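Local atomic coordinates of nicotinamide riboside transporter PnuC (Neisseria mucosa ATCC 25996, PDB entry 4QTN), a protein that probably transports nicotinamide riboside, a form of vitamin B3, across the bacterial inner membrane as a homotrimer. Residues C[75-78]-C[79-83]; C[88-92]-C[93-97]; C[104-107]-C[108-112]; C[157-160]-C[161-165]; C[169-172]-C[173-176]. All coordinates share one frame; numbering follows the deposited sequence.

Overall arrangement
All five contacts are local, made within or at the end of a transmembrane helix. Contacts 1, 2, 4 and 5 are partly buried, and contact 3 lies at the surface. Contacts 2 and 5, nearer the chain's centre, both touch the bound nicotinamide riboside, and their Y95 and Q171 pack together. Contact 2 shares helix 85-107 with contact 3, and contact 5 shares helix 158-175 with contact 4. Contact 1 closes helix 64-80 and packs on contact 2 through Y75 and N91. In contact 3, at the probably cytoplasmic helix end, a histidine bonds to a carbonyl. Contact 4 starts its helix beside a second subunit. Hydroxyls bond to carbonyls in contact 1; Y95, Q171 and M174 meet the ligand.

Contact 1 (C[75-78]-C[79-83]); sequences YAYV and SYTFK
Y75 and S79 meet one turn apart near the end of helix 64-80. The Y75 carbonyl O accepts the backbone N of S79 at 2.7 Å. CB of S79 sits over one face of the Y75 ring, offset toward its rim. A76 adds a second carbonyl beside the serine. S79 OG lies 2.9 Å from Y75 O and 3.1 Å from A76 O, and its single proton could go to either. A chi1 of 59° turns this hydroxyl back toward the previous turn. At Y77 the carbonyl O takes the N of T81 at 3.0 Å. The Y77 ring receives CG2 of T81 over its face, a CH-pi contact 3.8 Å from the centroid. V78 finishes the segment. Its O accepts T81 OG1 at 3.1 Å and lies in plane at the edge of the F82 ring. V78 CG1 and F82 CE1 pack at 4.0 Å, the two side chains running the same way. K83 then has positive phi and closes a Schellman motif. Around this helix end, Y75 packs on helices 85-107, 181-198 and 208-234, and its OH bonds to E87 and W196. Y77 and V78 touch helix 41-59.

Contact 2 (C[88-92]-C[93-97]); sequences MMLNL and LVYVP. With NNR (Nicotinamide riboside), chain I.
The nicotinamide riboside pocket takes one wall from this part of helix 85-107, where the ring of Y95 lies between L90 and the ligand. The transmembrane helix widens here into a pi-type turn. L90 O accepts two backbone donors, V94 N at 3.1 Å and Y95 N at 3.3 Å. The Y95 N lies in the carbonyl plane, while V94 N is tilted 34° from it. Just before it, L93 N bonds to M89 O at 3.1 Å. P97 has no N-H to give, and the helix is kinked there.

L90 lays CD2 over one face of the Y95 ring, a CH-pi contact 4.0 Å from the centroid. The same methyl meets V94 CB at 3.8 Å. CG of L90 is anti to the backbone N (chi1 -156°), and from there CD2 comes over the ring while CD1 lies by the Y95 OH, which is hydrogen-bonded to S167. N91 comes to the rim of the ring, its amide plane nearly perpendicular to the aromatic plane. OD1 of N91 lies 3.4 Å from Y95 CD2. The ND2 is held by E87 O, which helps set the amide's turn. The ribose occupies the face of the Y95 ring opposite L90, where C4R of the ligand stands 3.6 Å from Y95 CE2.

Contact 3 (C[104-107]-C[108-112]); sequences AMWR and KHMAL
The imidazole of H109 meets M105 at its edge, and the indole of W106 is approached obliquely by the end of M110. M105 O lies in the plane of the H109 ring. H109 ND1 donates to it at 3.3 Å, with a nearly straight N-H...O angle of 173°. The donor also sits nearly in line with the C=O bond. As the donor, ND1 probably carries a proton. CE of M110 lies 3.4 Å from CE3 of W106 and also packs near W106 CB. The M110 chain bends at chi2 (-70°), which folds the selenomethionine methyl back toward the tryptophan. Y65 meets the indole edge-to-face, and V121 also touches W106.

These contacts close the C-terminal end of helix 85-107, where the chain passes into a probably cytoplasmic loop. The carbonyls of the last turn are met by a side chain as well as by the backbone. W106 O accepts the N of H109 at 2.6 Å. Beyond this point the loop is tied by backbone bonds from H109 to K122 and from A111 to E120. W106 NE1 is hydrogen-bonded to M174 O, which links this helix end to helix 158-175.

Contact 4 (C[157-160]-C[161-165]); sequences PTLD and GVTVV
From P157 at the N-cap, the backbone of 158-165 turns at once into helix: V162 N reaches back to T158 O at 2.7 Å. T163 N follows with a bond to L159 O at 3.2 Å, though the position of that oxygen is less sure. V164 N bonds to G161 O at 2.8 Å, over three residues instead of four. The bonds of G161 N to P157 O and T158 O are weak, and its position is doubtful.

L159 and T163 cross at an angle one turn apart, with L159 CD2 and T163 CG2 4.1 Å from each other. With CG of L159 anti to the backbone N (chi1 172°), CD2 is the branch that lies by the threonine methyl. CG2 of V164 rests by D160 O at 3.1 Å. CG2 of V162 lies 3.7 Å from T158 O. The OG1 of T163 has a weak hydrogen bond to E87. L159 and T163 also lie against L195 of helix 181-198, and V164 packs on Y145 of helix 128-147.

The second subunit packs on the start of this helix. N37 of that subunit meets T158, L208 of that subunit meets L159, and V33 of that subunit meets V162. This helix start thus forms part of the trimer interface.

The side chains meet the preceding turn mainly through methyl groups that lie near main-chain carbonyls. The exception is D160, three residues past the N-cap. A negative charge here, near the N-terminal end, would probably be favoured by the helix dipole.

Contact 5 (C[169-172]-C[173-176]); sequences VAQV and LMIL. With NNR (Nicotinamide riboside), chain I.
Q171 and M174 line the nicotinamide riboside pocket from helix 158-175, side by side and pointing the same way. Q171 binds the ligand. Its chain bends at chi2 (55°), which brings the amide end close to the ribose and to the selenium of M174. W185 and Y95 also touch this glutamine. The last turns of this transmembrane helix are regular. L173 N bonds to V169 O at 3.0 Å and M174 N to A170 O at 3.0 Å. I175 N bonds to Q171 O at 3.1 Å. L176 N closes the series on V172 O at 3.1 Å.

Away from the pocket, V169 and L173 run alongside each other, with V169 CG1 and L173 CD1 3.9 Å apart. S138 and W131 of helix 128-147 pack on this pair. I175 places CG1 between its backbone N and carbonyl carbon (chi1 51°), and this carbon lies by the carbonyls of Q171 and V172. I175 also touches M105 and V98 of helix 85-107. M174 packs on N64 and Y65 of helix 64-80. Its selenium approaches the ligand's nicotinamide ring at C6, with M174 SE 3.9 Å from C6 of the nicotinamide riboside.

Contact 1 (C[75-78]-C[79-83])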
# COMPACT_ATOMS: atom_id res chain seq x y z
N TYR C 75 -11.61 16.06 15.54
CA TYR C 75 -11.10 16.05 14.16
C TYR C 75 -11.81 17.11 13.33
O TYR C 75 -11.17 17.78 12.51
CB TYR C 75 -11.26 14.67 13.52
CG TYR C 75 -10.90 14.59 12.04
CD1 TYR C 75 -9.60 14.30 11.62
CD2 TYR C 75 -11.87 14.75 11.06
CE1 TYR C 75 -9.28 14.21 10.27
CE2 TYR C 75 -11.56 14.68 9.71
CZ TYR C 75 -10.26 14.40 9.32
OH TYR C 75 -9.96 14.33 7.99
N ALA C 76 -13.11 17.28 13.56
CA ALA C 76 -13.88 18.27 12.80
C ALA C 76 -13.30 19.66 13.00
O ALA C 76 -13.14 20.43 12.05
CB ALA C 76 -15.35 18.22 13.19
N TYR C 77 -12.97 19.98 14.25
CA TYR C 77 -12.37 21.25 14.59
C TYR C 77 -10.99 21.36 13.92
O TYR C 77 -10.74 22.26 13.11
CB TYR C 77 -12.27 21.38 16.11
CG TYR C 77 -11.57 22.62 16.61
CD1 TYR C 77 -12.24 23.82 16.73
CD2 TYR C 77 -10.23 22.57 17.01
CE1 TYR C 77 -11.60 24.95 17.21
CE2 TYR C 77 -9.58 23.69 17.49
CZ TYR C 77 -10.27 24.88 17.59
OH TYR C 77 -9.62 26.00 18.07
N VAL C 78 -10.13 20.38 14.21
CA VAL C 78 -8.76 20.37 13.72
C VAL C 78 -8.67 20.40 12.18
O VAL C 78 -7.74 20.96 11.64
CB VAL C 78 -7.97 19.15 14.26
CG1 VAL C 78 -6.55 19.10 13.69
CG2 VAL C 78 -7.93 19.17 15.79
N SER C 79 -9.65 19.80 11.50
CA SER C 79 -9.65 19.85 10.02
C SER C 79 -10.06 21.23 9.48
O SER C 79 -9.72 21.59 8.35
CB SER C 79 -10.48 18.71 9.40
OG SER C 79 -11.82 18.74 9.82
N TYR C 80 -10.78 22.00 10.30
CA TYR C 80 -11.10 23.39 9.99
C TYR C 80 -9.88 24.28 10.18
O TYR C 80 -9.53 25.07 9.30
CB TYR C 80 -12.26 23.90 10.85
CG TYR C 80 -12.30 25.41 11.03
CD1 TYR C 80 -12.34 26.28 9.93
CD2 TYR C 80 -12.32 25.98 12.31
CE1 TYR C 80 -12.37 27.65 10.10
CE2 TYR C 80 -12.36 27.35 12.48
CZ TYR C 80 -12.38 28.18 11.37
OH TYR C 80 -12.41 29.54 11.54
N THR C 81 -9.23 24.14 11.34
CA THR C 81 -8.05 24.95 11.66
C THR C 81 -6.94 24.72 10.63
O THR C 81 -5.88 25.35 10.69
CB THR C 81 -7.52 24.68 13.10
OG1 THR C 81 -6.78 23.45 13.14
CG2 THR C 81 -8.68 24.65 14.13
N PHE C 82 -7.19 23.83 9.68
CA PHE C 82 -6.23 23.57 8.63
C PHE C 82 -6.78 23.90 7.25
O PHE C 82 -6.09 23.75 6.25
CB PHE C 82 -5.76 22.11 8.69
CG PHE C 82 -4.63 21.89 9.65
CD1 PHE C 82 -4.88 21.65 11.01
CD2 PHE C 82 -3.30 21.95 9.21
CE1 PHE C 82 -3.83 21.44 11.89
CE2 PHE C 82 -2.26 21.76 10.10
CZ PHE C 82 -2.52 21.50 11.44
N LYS C 83 -8.02 24.38 7.21
CA LYS C 83 -8.67 24.75 5.95
C LYS C 83 -9.00 23.51 5.07
O LYS C 83 -9.05 23.61 3.84
CB LYS C 83 -7.82 25.76 5.17
CG LYS C 83 -7.45 27.02 5.95
CD LYS C 83 -6.26 27.75 5.31
CE LYS C 83 -6.63 28.34 3.95
NZ LYS C 83 -5.48 28.29 3.01

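Contact 2 (C[88-92]-C[93-97])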
# COMPACT_ATOMS: atom_id res chain seq x y z
N MSE C 88 -14.46 18.92 7.46
CA MSE C 88 -15.02 19.59 8.64
C MSE C 88 -16.54 19.54 8.71
O MSE C 88 -17.10 19.32 9.78
CB MSE C 88 -14.44 21.00 8.79
CG MSE C 88 -15.16 22.05 7.94
SE MSE C 88 -15.54 23.63 9.06
CE MSE C 88 -16.73 22.79 10.40
N MSE C 89 -17.20 19.74 7.57
CA MSE C 89 -18.67 19.69 7.52
C MSE C 89 -19.14 18.26 7.60
O MSE C 89 -20.20 17.98 8.17
CB MSE C 89 -19.23 20.38 6.26
CG MSE C 89 -18.52 19.94 4.98
SE MSE C 89 -19.41 20.74 3.40
CE MSE C 89 -18.08 22.14 2.97
N LEU C 90 -18.32 17.35 7.07
CA LEU C 90 -18.64 15.91 7.08
C LEU C 90 -18.72 15.34 8.50
O LEU C 90 -19.73 14.75 8.87
CB LEU C 90 -17.62 15.13 6.24
CG LEU C 90 -17.99 13.76 5.63
CD1 LEU C 90 -16.73 12.92 5.49
CD2 LEU C 90 -19.04 13.01 6.42
N ASN C 91 -17.64 15.52 9.27
CA ASN C 91 -17.59 15.01 10.64
C ASN C 91 -18.63 15.64 11.56
O ASN C 91 -19.33 14.93 12.29
CB ASN C 91 -16.19 15.15 11.24
CG ASN C 91 -15.20 14.16 10.66
OD1 ASN C 91 -14.80 13.19 11.31
ND2 ASN C 91 -14.79 14.40 9.42
N LEU C 92 -18.75 16.97 11.50
CA LEU C 92 -19.67 17.70 12.39
C LEU C 92 -21.18 17.42 12.13
O LEU C 92 -21.91 17.05 13.05
CB LEU C 92 -19.38 19.20 12.38
CG LEU C 92 -19.97 20.00 13.55
CD1 LEU C 92 -19.33 19.58 14.86
CD2 LEU C 92 -19.79 21.50 13.33
N LEU C 93 -21.61 17.57 10.87
CA LEU C 93 -23.03 17.39 10.53
C LEU C 93 -23.47 15.93 10.40
O LEU C 93 -24.58 15.59 10.77
CB LEU C 93 -23.40 18.15 9.24
CG LEU C 93 -22.70 19.46 8.88
CD1 LEU C 93 -23.26 19.99 7.57
CD2 LEU C 93 -22.85 20.50 9.98
N VAL C 94 -22.61 15.07 9.84
CA VAL C 94 -22.99 13.68 9.52
C VAL C 94 -22.53 12.67 10.58
O VAL C 94 -23.36 11.96 11.15
CB VAL C 94 -22.47 13.25 8.13
CG1 VAL C 94 -22.68 11.76 7.91
CG2 VAL C 94 -23.17 14.04 7.04
N TYR C 95 -21.22 12.60 10.84
CA TYR C 95 -20.69 11.58 11.76
C TYR C 95 -21.17 11.75 13.21
O TYR C 95 -21.40 10.77 13.90
CB TYR C 95 -19.15 11.50 11.71
CG TYR C 95 -18.56 10.95 10.43
CD1 TYR C 95 -19.35 10.25 9.51
CD2 TYR C 95 -17.20 11.09 10.16
CE1 TYR C 95 -18.80 9.73 8.33
CE2 TYR C 95 -16.63 10.58 8.99
CZ TYR C 95 -17.43 9.90 8.07
OH TYR C 95 -16.87 9.41 6.91
N VAL C 96 -21.33 13.00 13.66
CA VAL C 96 -21.65 13.26 15.07
C VAL C 96 -23.06 12.81 15.48
O VAL C 96 -23.23 12.15 16.51
CB VAL C 96 -21.38 14.73 15.48
CG1 VAL C 96 -21.81 14.97 16.92
CG2 VAL C 96 -19.90 15.05 15.33
N PRO C 97 -24.09 13.14 14.68
CA PRO C 97 -25.38 12.54 15.02
C PRO C 97 -25.37 11.01 14.82
O PRO C 97 -25.85 10.27 15.68
CB PRO C 97 -26.37 13.23 14.06
CG PRO C 97 -25.53 13.82 12.98
CD PRO C 97 -24.19 14.12 13.58
O2R NNR I . -17.47 5.27 13.07
C2R NNR I . -16.30 5.82 12.24
C3R NNR I . -16.16 7.32 12.47
O3R NNR I . -17.37 7.85 12.79
C4R NNR I . -15.71 7.89 11.14
C5R NNR I . -14.13 8.02 11.04
O5R NNR I . -13.77 8.21 9.63
O4R NNR I . -16.16 7.06 10.24
C1R NNR I . -16.50 5.66 10.96
N1 NNR I . -15.66 4.59 10.40
C2 NNR I . -14.52 4.89 9.64
C6 NNR I . -15.99 3.28 10.62
C5 NNR I . -15.17 2.25 10.09
C4 NNR I . -14.06 2.55 9.33
C3 NNR I . -13.72 3.85 9.11
C7 NNR I . -12.46 4.15 8.31
O7 NNR I . -12.34 5.19 7.73
N7 NNR I . -11.41 3.17 8.25

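Contact 3 (C[104-107]-C[108-112])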
# COMPACT_ATOMS: atom_id res chain seq x y z
N ALA C 104 -27.76 3.00 18.48
CA ALA C 104 -29.13 2.52 18.49
C ALA C 104 -29.27 1.20 17.74
O ALA C 104 -29.59 0.18 18.34
CB ALA C 104 -30.06 3.57 17.88
N MSE C 105 -28.98 1.22 16.43
CA MSE C 105 -29.29 0.09 15.55
C MSE C 105 -28.33 -1.05 15.69
O MSE C 105 -28.71 -2.20 15.45
CB MSE C 105 -29.24 0.49 14.11
CG MSE C 105 -30.19 1.62 13.82
SE MSE C 105 -29.59 2.28 12.10
CE MSE C 105 -27.98 3.24 12.69
N TRP C 106 -27.08 -0.76 16.01
CA TRP C 106 -26.13 -1.81 16.35
C TRP C 106 -26.59 -2.51 17.64
O TRP C 106 -26.69 -3.74 17.68
CB TRP C 106 -24.72 -1.26 16.51
CG TRP C 106 -23.84 -1.36 15.25
CD1 TRP C 106 -24.20 -1.06 13.97
CD2 TRP C 106 -22.45 -1.71 15.20
NE1 TRP C 106 -23.13 -1.22 13.12
CE2 TRP C 106 -22.04 -1.62 13.85
CE3 TRP C 106 -21.50 -2.09 16.17
CZ2 TRP C 106 -20.73 -1.91 13.44
CZ3 TRP C 106 -20.20 -2.39 15.76
CH2 TRP C 106 -19.83 -2.29 14.41
N ARG C 107 -26.92 -1.71 18.67
CA ARG C 107 -27.35 -2.24 19.98
C ARG C 107 -28.34 -3.38 19.88
O ARG C 107 -28.30 -4.31 20.68
CB ARG C 107 -27.95 -1.12 20.84
CG ARG C 107 -28.11 -1.48 22.32
CD ARG C 107 -28.76 -0.35 23.11
NE ARG C 107 -29.95 0.15 22.44
CZ ARG C 107 -30.60 1.26 22.77
NH1 ARG C 107 -31.67 1.63 22.09
NH2 ARG C 107 -30.16 2.01 23.78
N LYS C 108 -29.23 -3.31 18.90
CA LYS C 108 -30.26 -4.32 18.70
C LYS C 108 -29.74 -5.64 18.13
O LYS C 108 -30.43 -6.63 18.17
CB LYS C 108 -31.39 -3.77 17.82
CG LYS C 108 -32.74 -3.65 18.52
CD LYS C 108 -33.55 -2.49 17.97
CE LYS C 108 -33.26 -2.26 16.50
NZ LYS C 108 -33.92 -1.02 15.99
N HIS C 109 -28.52 -5.65 17.59
CA HIS C 109 -28.06 -6.78 16.77
C HIS C 109 -26.70 -7.34 17.16
O HIS C 109 -25.83 -7.56 16.31
CB HIS C 109 -28.10 -6.42 15.27
CG HIS C 109 -29.48 -6.26 14.73
ND1 HIS C 109 -30.12 -5.04 14.70
CD2 HIS C 109 -30.37 -7.16 14.26
CE1 HIS C 109 -31.34 -5.19 14.20
NE2 HIS C 109 -31.51 -6.47 13.93
N MSE C 110 -26.54 -7.63 18.45
CA MSE C 110 -25.27 -8.09 18.99
C MSE C 110 -25.28 -9.59 19.18
O MSE C 110 -26.26 -10.25 18.83
CB MSE C 110 -25.07 -7.32 20.28
CG MSE C 110 -24.98 -5.83 19.95
SE MSE C 110 -23.28 -5.49 19.01
CE MSE C 110 -23.59 -3.71 18.26
N ALA C 111 -24.19 -10.15 19.70
CA ALA C 111 -24.02 -11.62 19.84
C ALA C 111 -22.64 -11.96 20.42
O ALA C 111 -21.76 -11.10 20.47
CB ALA C 111 -24.22 -12.32 18.49
N LEU C 112 -22.43 -13.22 20.80
CA LEU C 112 -21.28 -13.59 21.64
C LEU C 112 -19.89 -13.67 20.94
O LEU C 112 -19.01 -12.84 21.21
CB LEU C 112 -21.57 -14.83 22.47
CG LEU C 112 -21.60 -14.62 23.99
CD1 LEU C 112 -21.96 -13.18 24.39
CD2 LEU C 112 -22.50 -15.63 24.67

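Contact 4 (C[157-160]-C[161-165])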
# COMPACT_ATOMS: atom_id res chain seq x y z
N PRO C 157 -12.89 21.72 -3.52
CA PRO C 157 -12.23 21.19 -4.68
C PRO C 157 -12.78 19.80 -4.94
O PRO C 157 -13.30 19.16 -4.03
CB PRO C 157 -10.75 21.13 -4.25
CG PRO C 157 -10.66 22.01 -3.04
CD PRO C 157 -11.98 21.84 -2.37
N THR C 158 -12.71 19.37 -6.19
CA THR C 158 -13.38 18.17 -6.63
C THR C 158 -13.00 16.99 -5.74
O THR C 158 -13.85 16.29 -5.23
CB THR C 158 -13.04 17.87 -8.09
OG1 THR C 158 -11.84 17.11 -8.16
CG2 THR C 158 -12.84 19.21 -8.89
N LEU C 159 -11.70 16.80 -5.53
CA LEU C 159 -11.25 15.67 -4.76
C LEU C 159 -11.72 15.76 -3.32
O LEU C 159 -12.21 14.78 -2.79
CB LEU C 159 -9.74 15.49 -4.83
CG LEU C 159 -9.19 14.43 -3.88
CD1 LEU C 159 -7.86 13.89 -4.38
CD2 LEU C 159 -9.03 14.99 -2.47
N ASP C 160 -11.57 16.93 -2.69
CA ASP C 160 -12.10 17.12 -1.33
C ASP C 160 -13.56 16.76 -1.36
O ASP C 160 -14.14 16.36 -0.35
CB ASP C 160 -11.96 18.58 -0.87
CG ASP C 160 -10.52 19.13 -0.98
OD1 ASP C 160 -9.85 18.85 -2.00
OD2 ASP C 160 -10.10 19.88 -0.07
N GLY C 161 -14.15 16.89 -2.55
CA GLY C 161 -15.56 16.60 -2.75
C GLY C 161 -15.84 15.11 -2.83
O GLY C 161 -16.72 14.61 -2.13
N VAL C 162 -15.09 14.41 -3.70
CA VAL C 162 -15.23 12.95 -3.91
C VAL C 162 -15.14 12.17 -2.60
O VAL C 162 -16.00 11.34 -2.31
CB VAL C 162 -14.18 12.39 -4.92
CG1 VAL C 162 -14.09 10.88 -4.83
CG2 VAL C 162 -14.52 12.81 -6.34
N THR C 163 -14.11 12.44 -1.81
CA THR C 163 -13.97 11.76 -0.55
C THR C 163 -15.19 11.97 0.38
O THR C 163 -15.39 11.21 1.33
CB THR C 163 -12.61 12.08 0.15
OG1 THR C 163 -12.74 12.01 1.58
CG2 THR C 163 -12.12 13.45 -0.24
N VAL C 164 -16.06 12.92 0.06
CA VAL C 164 -17.20 13.17 0.93
C VAL C 164 -18.47 12.33 0.67
O VAL C 164 -19.09 11.84 1.61
CB VAL C 164 -17.54 14.66 1.06
CG1 VAL C 164 -18.78 14.84 1.94
CG2 VAL C 164 -16.35 15.40 1.65
N VAL C 165 -18.85 12.17 -0.61
CA VAL C 165 -19.91 11.21 -0.98
C VAL C 165 -19.54 9.82 -0.46
O VAL C 165 -20.29 9.20 0.31
CB VAL C 165 -20.13 11.15 -2.53
CG1 VAL C 165 -20.83 9.86 -2.94
CG2 VAL C 165 -20.91 12.36 -3.01

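Contact 5 (C[169-172]-C[173-176])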
# COMPACT_ATOMS: atom_id res chain seq x y z
N VAL C 169 -21.78 7.28 2.16
CA VAL C 169 -22.18 5.91 1.75
C VAL C 169 -21.56 4.82 2.64
O VAL C 169 -22.27 3.93 3.16
CB VAL C 169 -21.88 5.66 0.26
CG1 VAL C 169 -21.65 4.17 -0.04
CG2 VAL C 169 -22.99 6.23 -0.60
N ALA C 170 -20.23 4.88 2.81
CA ALA C 170 -19.52 4.01 3.75
C ALA C 170 -20.16 4.02 5.15
O ALA C 170 -20.45 2.96 5.71
CB ALA C 170 -18.07 4.40 3.83
N GLN C 171 -20.38 5.22 5.69
CA GLN C 171 -20.94 5.36 7.04
C GLN C 171 -22.30 4.71 7.14
O GLN C 171 -22.70 4.22 8.22
CB GLN C 171 -21.03 6.83 7.44
CG GLN C 171 -21.35 7.05 8.91
CD GLN C 171 -20.36 6.35 9.83
OE1 GLN C 171 -19.16 6.34 9.59
NE2 GLN C 171 -20.87 5.77 10.90
N VAL C 172 -23.01 4.70 6.01
CA VAL C 172 -24.39 4.23 5.96
C VAL C 172 -24.47 2.71 5.93
O VAL C 172 -25.22 2.11 6.72
CB VAL C 172 -25.15 4.88 4.78
CG1 VAL C 172 -26.18 3.92 4.18
CG2 VAL C 172 -25.80 6.19 5.24
N LEU C 173 -23.68 2.07 5.06
CA LEU C 173 -23.46 0.63 5.15
C LEU C 173 -22.99 0.16 6.55
O LEU C 173 -23.44 -0.88 7.06
CB LEU C 173 -22.48 0.16 4.09
CG LEU C 173 -22.94 0.39 2.65
CD1 LEU C 173 -21.76 0.75 1.76
CD2 LEU C 173 -23.68 -0.81 2.09
N MSE C 174 -22.12 0.95 7.19
CA MSE C 174 -21.55 0.57 8.50
C MSE C 174 -22.60 0.52 9.60
O MSE C 174 -22.70 -0.49 10.29
CB MSE C 174 -20.38 1.46 8.86
CG MSE C 174 -19.69 0.99 10.13
SE MSE C 174 -19.77 2.52 11.36
CE MSE C 174 -20.12 1.60 13.06
N ILE C 175 -23.39 1.57 9.77
CA ILE C 175 -24.48 1.51 10.76
C ILE C 175 -25.48 0.41 10.41
O ILE C 175 -25.97 -0.28 11.30
CB ILE C 175 -25.22 2.86 10.94
CG1 ILE C 175 -25.66 3.45 9.60
CG2 ILE C 175 -24.37 3.84 11.72
CD1 ILE C 175 -26.61 4.62 9.74
N LEU C 176 -25.75 0.23 9.12
CA LEU C 176 -26.61 -0.88 8.63
C LEU C 176 -25.99 -2.30 8.72
O LEU C 176 -26.62 -3.27 8.29
CB LEU C 176 -27.06 -0.61 7.20
CG LEU C 176 -28.26 0.31 6.93
CD1 LEU C 176 -28.96 -0.16 5.66
CD2 LEU C 176 -29.24 0.38 8.10
O2R NNR I . -17.47 5.27 13.07
C2R NNR I . -16.30 5.82 12.24
C3R NNR I . -16.16 7.32 12.47
O3R NNR I . -17.37 7.85 12.79
C4R NNR I . -15.71 7.89 11.14
C5R NNR I . -14.13 8.02 11.04
O5R NNR I . -13.77 8.21 9.63
O4R NNR I . -16.16 7.06 10.24
C1R NNR I . -16.50 5.66 10.96
N1 NNR I . -15.66 4.59 10.40
C2 NNR I . -14.52 4.89 9.64
C6 NNR I . -15.99 3.28 10.62
C5 NNR I . -15.17 2.25 10.09
C4 NNR I . -14.06 2.55 9.33
C3 NNR I . -13.72 3.85 9.11
C7 NNR I . -12.46 4.15 8.31
O7 NNR I . -12.34 5.19 7.73
N7 NNR I . -11.41 3.17 8.25